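Cytokinesis protein 2 (Saccharomyces cerevisiae, PDB 4WPE) binds phospholipid membranes through its dimeric F-BAR domain and mediates the cytoskeletal rearrangements at the septin and actin rings that cytokinesis requires. Local coordinates at the interface of chains A and B. Numbering follows the deposited sequence. Chains: chain A/B, Cytokinesis protein 2.

Contact 1: the interface of chains A and B. Residues chain A 259, 262-264; chain B 227, 231.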
ATOM      1  N   LEU A 259       2.508  -1.794 -23.613  1.00 72.77           N
ATOM      2  CA  LEU A 259       1.713  -0.653 -24.034  1.00 74.07           C
ATOM      3  C   LEU A 259       2.363  -0.000 -25.242  1.00 81.93           C
ATOM      4  O   LEU A 259       1.690   0.614 -26.071  1.00 84.88           O
ATOM      5  CB  LEU A 259       1.561   0.377 -22.913  1.00 73.65           C
ATOM      6  CG  LEU A 259       0.575   0.159 -21.769  1.00 69.97           C
ATOM      7  CD1 LEU A 259       0.827   1.156 -20.645  1.00 69.00           C
ATOM      8  CD2 LEU A 259      -0.834   0.303 -22.312  1.00 63.88           C
ATOM      9  N   PHE A 262       2.280  -2.075 -29.334  1.00 77.23           N
ATOM     10  CA  PHE A 262       1.248  -2.015 -30.358  1.00 67.80           C
ATOM     11  C   PHE A 262       0.658  -0.619 -30.505  1.00 67.69           C
ATOM     12  O   PHE A 262       0.791   0.225 -29.616  1.00 68.52           O
ATOM     13  CB  PHE A 262       0.133  -3.018 -30.047  1.00 69.53           C
ATOM     14  CG  PHE A 262      -0.770  -2.598 -28.920  1.00 62.13           C
ATOM     15  CD1 PHE A 262      -1.995  -2.012 -29.179  1.00 55.21           C
ATOM     16  CD2 PHE A 262      -0.396  -2.798 -27.603  1.00 64.34           C
ATOM     17  CE1 PHE A 262      -2.829  -1.626 -28.147  1.00 59.42           C
ATOM     18  CE2 PHE A 262      -1.227  -2.416 -26.567  1.00 60.28           C
ATOM     19  CZ  PHE A 262      -2.446  -1.827 -26.841  1.00 56.45           C
ATOM     20  N   THR A 263       0.013  -0.387 -31.644  1.00 73.56           N
ATOM     21  CA  THR A 263      -0.697   0.858 -31.902  1.00 78.31           C
ATOM     22  C   THR A 263      -2.159   0.559 -32.220  1.00 77.56           C
ATOM     23  O   THR A 263      -2.509  -0.574 -32.558  1.00 67.96           O
ATOM     24  CB  THR A 263      -0.075   1.648 -33.072  1.00 83.86           C
ATOM     25  OG1 THR A 263      -0.339   0.969 -34.308  1.00 93.30           O
ATOM     26  CG2 THR A 263       1.426   1.800 -32.886  1.00 80.30           C
ATOM     27  N   ALA A 264      -3.006   1.578 -32.121  1.00 79.63           N
ATOM     28  CA  ALA A 264      -4.426   1.421 -32.409  1.00 85.12           C
ATOM     29  C   ALA A 264      -4.655   1.026 -33.866  1.00 89.46           C
ATOM     30  O   ALA A 264      -5.657   0.391 -34.195  1.00 91.69           O
ATOM     31  CB  ALA A 264      -5.175   2.701 -32.083  1.00 85.60           C
TER
ATOM     32  N   ILE B 227      -9.040   3.148 -28.286  1.00 57.86           N
ATOM     33  CA  ILE B 227      -7.823   2.392 -28.012  1.00 50.84           C
ATOM     34  C   ILE B 227      -6.697   3.304 -27.534  1.00 55.54           C
ATOM     35  O   ILE B 227      -6.099   3.066 -26.489  1.00 66.31           O
ATOM     36  CB  ILE B 227      -7.335   1.620 -29.253  1.00 51.48           C
ATOM     37  CG1 ILE B 227      -8.421   0.672 -29.770  1.00 62.22           C
ATOM     38  CG2 ILE B 227      -6.069   0.844 -28.929  1.00 46.87           C
ATOM     39  CD1 ILE B 227      -8.835  -0.381 -28.774  1.00 67.38           C
ATOM     40  N   GLN B 231      -4.848   3.518 -24.058  1.00 52.97           N
ATOM     41  CA  GLN B 231      -3.432   3.188 -24.149  1.00 60.18           C
ATOM     42  C   GLN B 231      -2.579   4.226 -23.419  1.00 69.32           C
ATOM     43  O   GLN B 231      -1.667   3.870 -22.678  1.00 71.52           O
ATOM     44  CB  GLN B 231      -3.009   3.078 -25.616  1.00 58.59           C
ATOM     45  CG  GLN B 231      -1.676   2.390 -25.840  1.00 64.96           C
ATOM     46  CD  GLN B 231      -1.417   2.110 -27.308  1.00 71.41           C
ATOM     47  OE1 GLN B 231      -2.289   2.317 -28.152  1.00 79.20           O
ATOM     48  NE2 GLN B 231      -0.216   1.638 -27.620  1.00 74.21           N
TER
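Chi1 of -165° turns CG of B:Gln231 away from its own backbone N, and the extended chain beyond it carries the terminal amide across to A:Leu259 and A:Phe262, while chi1 of 74° tucks the A:Phe262 ring between its backbone N and carbonyl carbon, beneath that amide. This is part of the F-BAR dimer interface, where helix 170-259 of chain B meets the end of the same helix in chain A and the loop after it. NE2 of B:Gln231 donates to two main-chain carbonyls: O of A:Leu259 at 2.7 Å, nearly along the C=O axis and in the amide plane, and O of A:Phe262 at 2.6 Å, tilted from the carbonyl plane. With the amide and ring planes 9° apart, NE2 sits 4.1 Å above the plane of the A:Phe262 ring, over its centre; together the stack and the two bonds probably hold the amide from turning. A leucine in place of B:Gln231 would probably leave both carbonyls without this donor and lose the flat cover over the phenylalanine ring. One helical turn earlier, CB of B:Ile227 packs against CB of A:Ala264 at 3.7 Å, where helix 264-275 begins.

Contact 2: the interface of chains A and B. Residues chain A 73-75, 271; chain B 29, 32.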
HETATM    1  N   MSE A  73     -16.224  -8.259 -22.480  1.00 81.75           N
HETATM    2  CA  MSE A  73     -15.161  -8.744 -23.345  1.00 87.72           C
HETATM    3  C   MSE A  73     -14.568  -7.609 -24.166  1.00 83.52           C
HETATM    4  O   MSE A  73     -15.257  -6.644 -24.499  1.00 84.21           O
HETATM    5  CB  MSE A  73     -15.685  -9.841 -24.269  1.00101.56           C
HETATM    6  CG  MSE A  73     -16.114 -11.099 -23.542  1.00106.72           C
HETATM    7 SE   MSE A  73     -16.771 -12.455 -24.765  1.00194.29          SE
HETATM    8  CE  MSE A  73     -18.416 -11.572 -25.328  1.00126.15           C
ATOM      9  N   ASP A  74     -13.282  -7.728 -24.474  1.00 76.46           N
ATOM     10  CA  ASP A  74     -12.599  -6.747 -25.304  1.00 65.07           C
ATOM     11  C   ASP A  74     -11.710  -7.471 -26.308  1.00 65.21           C
ATOM     12  O   ASP A  74     -11.516  -8.682 -26.213  1.00 70.49           O
ATOM     13  CB  ASP A  74     -11.785  -5.780 -24.448  1.00 67.22           C
ATOM     14  CG  ASP A  74     -11.677  -4.402 -25.071  1.00 69.81           C
ATOM     15  OD1 ASP A  74     -11.444  -4.316 -26.295  1.00 71.86           O
ATOM     16  OD2 ASP A  74     -11.830  -3.403 -24.336  1.00 71.22           O
ATOM     17  N   TYR A  75     -11.174  -6.730 -27.271  1.00 65.85           N
ATOM     18  CA  TYR A  75     -10.523  -7.340 -28.427  1.00 61.06           C
ATOM     19  C   TYR A  75      -9.012  -7.199 -28.410  1.00 60.45           C
ATOM     20  O   TYR A  75      -8.484  -6.229 -27.872  1.00 63.28           O
ATOM     21  CB  TYR A  75     -11.060  -6.728 -29.723  1.00 50.66           C
ATOM     22  CG  TYR A  75     -10.287  -7.159 -30.950  1.00 51.98           C
ATOM     23  CD1 TYR A  75     -10.528  -8.393 -31.541  1.00 51.62           C
ATOM     24  CD2 TYR A  75      -9.305  -6.346 -31.507  1.00 56.97           C
ATOM     25  CE1 TYR A  75      -9.823  -8.804 -32.658  1.00 54.76           C
ATOM     26  CE2 TYR A  75      -8.591  -6.750 -32.627  1.00 66.23           C
ATOM     27  CZ  TYR A  75      -8.858  -7.981 -33.197  1.00 67.21           C
ATOM     28  OH  TYR A  75      -8.162  -8.399 -34.310  1.00 77.00           O
ATOM     29  N   PHE A 271      -8.544  -6.720 -36.818  1.00 71.29           N
ATOM     30  CA  PHE A 271      -9.976  -6.954 -36.638  1.00 76.42           C
ATOM     31  C   PHE A 271     -10.689  -7.061 -37.981  1.00 80.94           C
ATOM     32  O   PHE A 271     -11.564  -7.905 -38.163  1.00 85.27           O
ATOM     33  CB  PHE A 271     -10.607  -5.839 -35.798  1.00 79.37           C
ATOM     34  CG  PHE A 271     -12.057  -6.077 -35.457  1.00 80.03           C
ATOM     35  CD1 PHE A 271     -12.409  -6.696 -34.268  1.00 79.39           C
ATOM     36  CD2 PHE A 271     -13.064  -5.671 -36.319  1.00 81.43           C
ATOM     37  CE1 PHE A 271     -13.738  -6.915 -33.951  1.00 79.56           C
ATOM     38  CE2 PHE A 271     -14.394  -5.887 -36.006  1.00 79.52           C
ATOM     39  CZ  PHE A 271     -14.732  -6.509 -34.821  1.00 80.94           C
TER
ATOM     40  N   HIS B  29     -19.175  -4.146 -32.169  1.00 65.26           N
ATOM     41  CA  HIS B  29     -17.810  -4.082 -31.661  1.00 69.53           C
ATOM     42  C   HIS B  29     -17.522  -2.781 -30.908  1.00 73.46           C
ATOM     43  O   HIS B  29     -16.944  -2.801 -29.820  1.00 73.31           O
ATOM     44  CB  HIS B  29     -16.806  -4.247 -32.803  1.00 66.08           C
ATOM     45  CG  HIS B  29     -15.383  -4.245 -32.359  1.00 70.04           C
ATOM     46  ND1 HIS B  29     -14.920  -5.046 -31.321  1.00 63.69           N
ATOM     47  CD2 HIS B  29     -14.304  -3.553 -32.786  1.00 70.77           C
ATOM     48  CE1 HIS B  29     -13.640  -4.839 -31.146  1.00 75.02           C
ATOM     49  NE2 HIS B  29     -13.230  -3.932 -32.026  1.00 72.29           N
ATOM     50  N   GLN B  32     -19.533  -2.712 -27.553  1.00 72.24           N
ATOM     51  CA  GLN B  32     -19.019  -3.576 -26.499  1.00 65.54           C
ATOM     52  C   GLN B  32     -17.714  -3.010 -25.952  1.00 72.68           C
ATOM     53  O   GLN B  32     -17.348  -3.266 -24.804  1.00 78.04           O
ATOM     54  CB  GLN B  32     -18.816  -5.006 -27.009  1.00 65.07           C
ATOM     55  CG  GLN B  32     -17.437  -5.286 -27.592  1.00 72.67           C
ATOM     56  CD  GLN B  32     -17.096  -6.766 -27.598  1.00 80.06           C
ATOM     57  OE1 GLN B  32     -17.924  -7.608 -27.243  1.00 79.84           O
ATOM     58  NE2 GLN B  32     -15.869  -7.091 -27.993  1.00 80.41           N
TER
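Helix 21-35 of chain B meets two parts of chain A in this portion of the F-BAR dimer interface: the loop between helices 37-71 and 76-162, and helix 264-275. The principal contact is aromatic. The imidazole of B:His29 lies face to face with the ring of A:Phe271, the centroids 3.9 Å apart and the planes inclined by 18°. CE1 of A:Phe271 stands over the centre of the imidazole, whereas CD2 of B:His29 falls toward the rim of the phenyl ring, so the overlap is offset. Both side chains point CG away from their own backbone N (chi1 -174° for A:Phe271 and -178° for B:His29) and reach toward each other from their own helices. A second contact comes at CE1 of B:His29, which touches CB of A:Tyr75 at 3.5 Å. Within chain A, the A:Phe271 ring turns its CD1 edge onto the A:Tyr75 face, CD1 3.6 Å above the plane and over its centre, so the tyrosine abuts the edge of the ring whose face takes the histidine. The loop is braced at A:Asp74, whose OD1 accepts from N of A:Tyr75 at 2.6 Å through its anti lone pair. In the elongated helical dimer, the site lies where the short helix 264-275 of one protomer rests on helix 21-35 of the other.

Contact 3: the interface of chains A and B. Residues chain A 9-11, 15; chain B 268, 271-272.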
ATOM      1  N   TYR A   9      37.248   4.100  25.889  1.00 95.48           N
ATOM      2  CA  TYR A   9      35.960   4.357  26.528  1.00 90.31           C
ATOM      3  C   TYR A   9      34.946   3.207  26.483  1.00 86.18           C
ATOM      4  O   TYR A   9      34.559   2.743  25.409  1.00 89.21           O
ATOM      5  CB  TYR A   9      35.323   5.596  25.892  1.00 84.69           C
ATOM      6  CG  TYR A   9      36.230   6.805  25.879  1.00 88.09           C
ATOM      7  CD1 TYR A   9      36.156   7.770  26.875  1.00 88.36           C
ATOM      8  CD2 TYR A   9      37.177   6.970  24.876  1.00 89.65           C
ATOM      9  CE1 TYR A   9      36.996   8.871  26.862  1.00 85.54           C
ATOM     10  CE2 TYR A   9      38.020   8.057  24.857  1.00 92.94           C
ATOM     11  CZ  TYR A   9      37.927   9.006  25.847  1.00 89.96           C
ATOM     12  OH  TYR A   9      38.776  10.087  25.807  1.00 92.64           O
ATOM     13  N   SER A  10      34.485   2.789  27.662  1.00 74.62           N
ATOM     14  CA  SER A  10      33.448   1.756  27.783  1.00 67.00           C
ATOM     15  C   SER A  10      32.658   1.879  29.098  1.00 70.00           C
ATOM     16  O   SER A  10      32.869   2.810  29.878  1.00 73.40           O
ATOM     17  CB  SER A  10      34.064   0.360  27.681  1.00 66.39           C
ATOM     18  OG  SER A  10      35.005   0.140  28.717  1.00 82.80           O
ATOM     19  N   TYR A  11      31.745   0.940  29.340  1.00 70.08           N
ATOM     20  CA  TYR A  11      30.896   0.990  30.534  1.00 72.48           C
ATOM     21  C   TYR A  11      31.659   0.618  31.804  1.00 75.55           C
ATOM     22  O   TYR A  11      31.414   1.181  32.870  1.00 72.04           O
ATOM     23  CB  TYR A  11      29.687   0.057  30.391  1.00 74.03           C
ATOM     24  CG  TYR A  11      28.564   0.568  29.511  1.00 77.23           C
ATOM     25  CD1 TYR A  11      27.295   0.002  29.582  1.00 79.96           C
ATOM     26  CD2 TYR A  11      28.768   1.600  28.606  1.00 76.81           C
ATOM     27  CE1 TYR A  11      26.261   0.451  28.778  1.00 73.42           C
ATOM     28  CE2 TYR A  11      27.740   2.056  27.798  1.00 78.56           C
ATOM     29  CZ  TYR A  11      26.489   1.477  27.889  1.00 75.26           C
ATOM     30  OH  TYR A  11      25.464   1.927  27.090  1.00 80.72           O
ATOM     31  N   PHE A  15      32.694   4.517  34.534  1.00 64.40           N
ATOM     32  CA  PHE A  15      31.598   4.810  35.452  1.00 67.57           C
ATOM     33  C   PHE A  15      31.908   4.440  36.896  1.00 66.31           C
ATOM     34  O   PHE A  15      31.135   3.743  37.552  1.00 64.84           O
ATOM     35  CB  PHE A  15      30.326   4.109  34.979  1.00 68.70           C
ATOM     36  CG  PHE A  15      29.820   4.624  33.665  1.00 69.93           C
ATOM     37  CD1 PHE A  15      28.900   5.658  33.619  1.00 68.81           C
ATOM     38  CD2 PHE A  15      30.286   4.097  32.473  1.00 74.17           C
ATOM     39  CE1 PHE A  15      28.442   6.144  32.413  1.00 64.29           C
ATOM     40  CE2 PHE A  15      29.830   4.578  31.262  1.00 73.85           C
ATOM     41  CZ  PHE A  15      28.907   5.603  31.233  1.00 71.32           C
TER
ATOM     42  N   ILE B 268      28.455   2.743  22.496  1.00 74.90           N
ATOM     43  CA  ILE B 268      28.970   2.551  23.842  1.00 73.76           C
ATOM     44  C   ILE B 268      30.144   3.491  24.103  1.00 73.21           C
ATOM     45  O   ILE B 268      30.252   4.077  25.180  1.00 78.78           O
ATOM     46  CB  ILE B 268      29.391   1.087  24.066  1.00 71.09           C
ATOM     47  CG1 ILE B 268      28.149   0.196  24.121  1.00 66.56           C
ATOM     48  CG2 ILE B 268      30.189   0.943  25.352  1.00 67.94           C
ATOM     49  CD1 ILE B 268      28.434  -1.265  23.896  1.00 69.23           C
ATOM     50  N   PHE B 271      28.734   7.246  24.405  1.00 71.29           N
ATOM     51  CA  PHE B 271      27.919   7.421  25.607  1.00 76.42           C
ATOM     52  C   PHE B 271      28.792   7.532  26.851  1.00 80.94           C
ATOM     53  O   PHE B 271      28.528   8.347  27.734  1.00 85.27           O
ATOM     54  CB  PHE B 271      26.927   6.263  25.764  1.00 79.37           C
ATOM     55  CG  PHE B 271      25.961   6.439  26.909  1.00 80.03           C
ATOM     56  CD1 PHE B 271      24.719   7.017  26.700  1.00 79.39           C
ATOM     57  CD2 PHE B 271      26.291   6.015  28.187  1.00 81.43           C
ATOM     58  CE1 PHE B 271      23.828   7.178  27.747  1.00 79.56           C
ATOM     59  CE2 PHE B 271      25.404   6.174  29.237  1.00 79.52           C
ATOM     60  CZ  PHE B 271      24.171   6.755  29.017  1.00 80.94           C
ATOM     61  N   SER B 272      29.830   6.707  26.915  1.00 79.67           N
ATOM     62  CA  SER B 272      30.736   6.704  28.057  1.00 78.11           C
ATOM     63  C   SER B 272      31.559   7.987  28.095  1.00 83.32           C
ATOM     64  O   SER B 272      31.946   8.460  29.164  1.00 96.02           O
ATOM     65  CB  SER B 272      31.655   5.483  28.007  1.00 75.20           C
ATOM     66  OG  SER B 272      30.901   4.282  27.985  1.00 73.20           O
TER
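A:Ser10 is nearly fully extended (phi -155°, psi -176°) just before the short helix 11-14, while B:Ile268, B:Phe271 and B:Ser272 keep helical backbone angles within helix 264-275. This is a peripheral patch of the F-BAR dimer, in which the N-terminal segment of chain A lies against the C-terminal short helix of chain B. The carbonyl O of A:Ser10 stands 3.1 Å from OG of B:Ser272, a pair that the chemistry allows as a hydrogen bond with the hydroxyl as donor. The same hydroxyl also donates within its own helix, to O of B:Ile268 at 2.9 Å, tilted from the carbonyl plane. Because a serine hydroxyl has one hydrogen, it can serve the two carbonyls only by sharing or alternating. Chi1 of -58°, with OG opposite the carbonyl carbon of B:Ser272, turns the hydroxyl back toward O of B:Ile268 while it still faces O of A:Ser10. Around this group the contacts are mostly apolar. The side chains of A:Tyr11 and B:Ile268 cross at about a right angle, with CD2 of the tyrosine 3.6 Å from the CG2 methyl of the isoleucine. A:Phe15 presents CZ to the backbone side of B:Ser272, at 3.8 Å from its CA, and also to the rim of the B:Phe271 ring, 4.0 Å from CD2. OG of B:Ser272 lies in the plane of the A:Phe15 ring, at its edge, 3.5 Å from CE2.

Contact 1 and contact 2 lie close together, the centres of their C-alpha atoms about 14 Å apart, whereas contact 3 is about 66 Å from contact 1 and 74 Å from contact 2. Helix 264-275 appears in all three, supplied by chain A in contacts 1 and 2 and by chain B in contact 3. Phe271 of each chain serves contacts 2 and 3 at once, so the symmetry mate of contact 3 lies beside contacts 1 and 2, and the long separation reflects which copy is given. The short C-terminal helices therefore probably help tie both ends of the dimer's overlap.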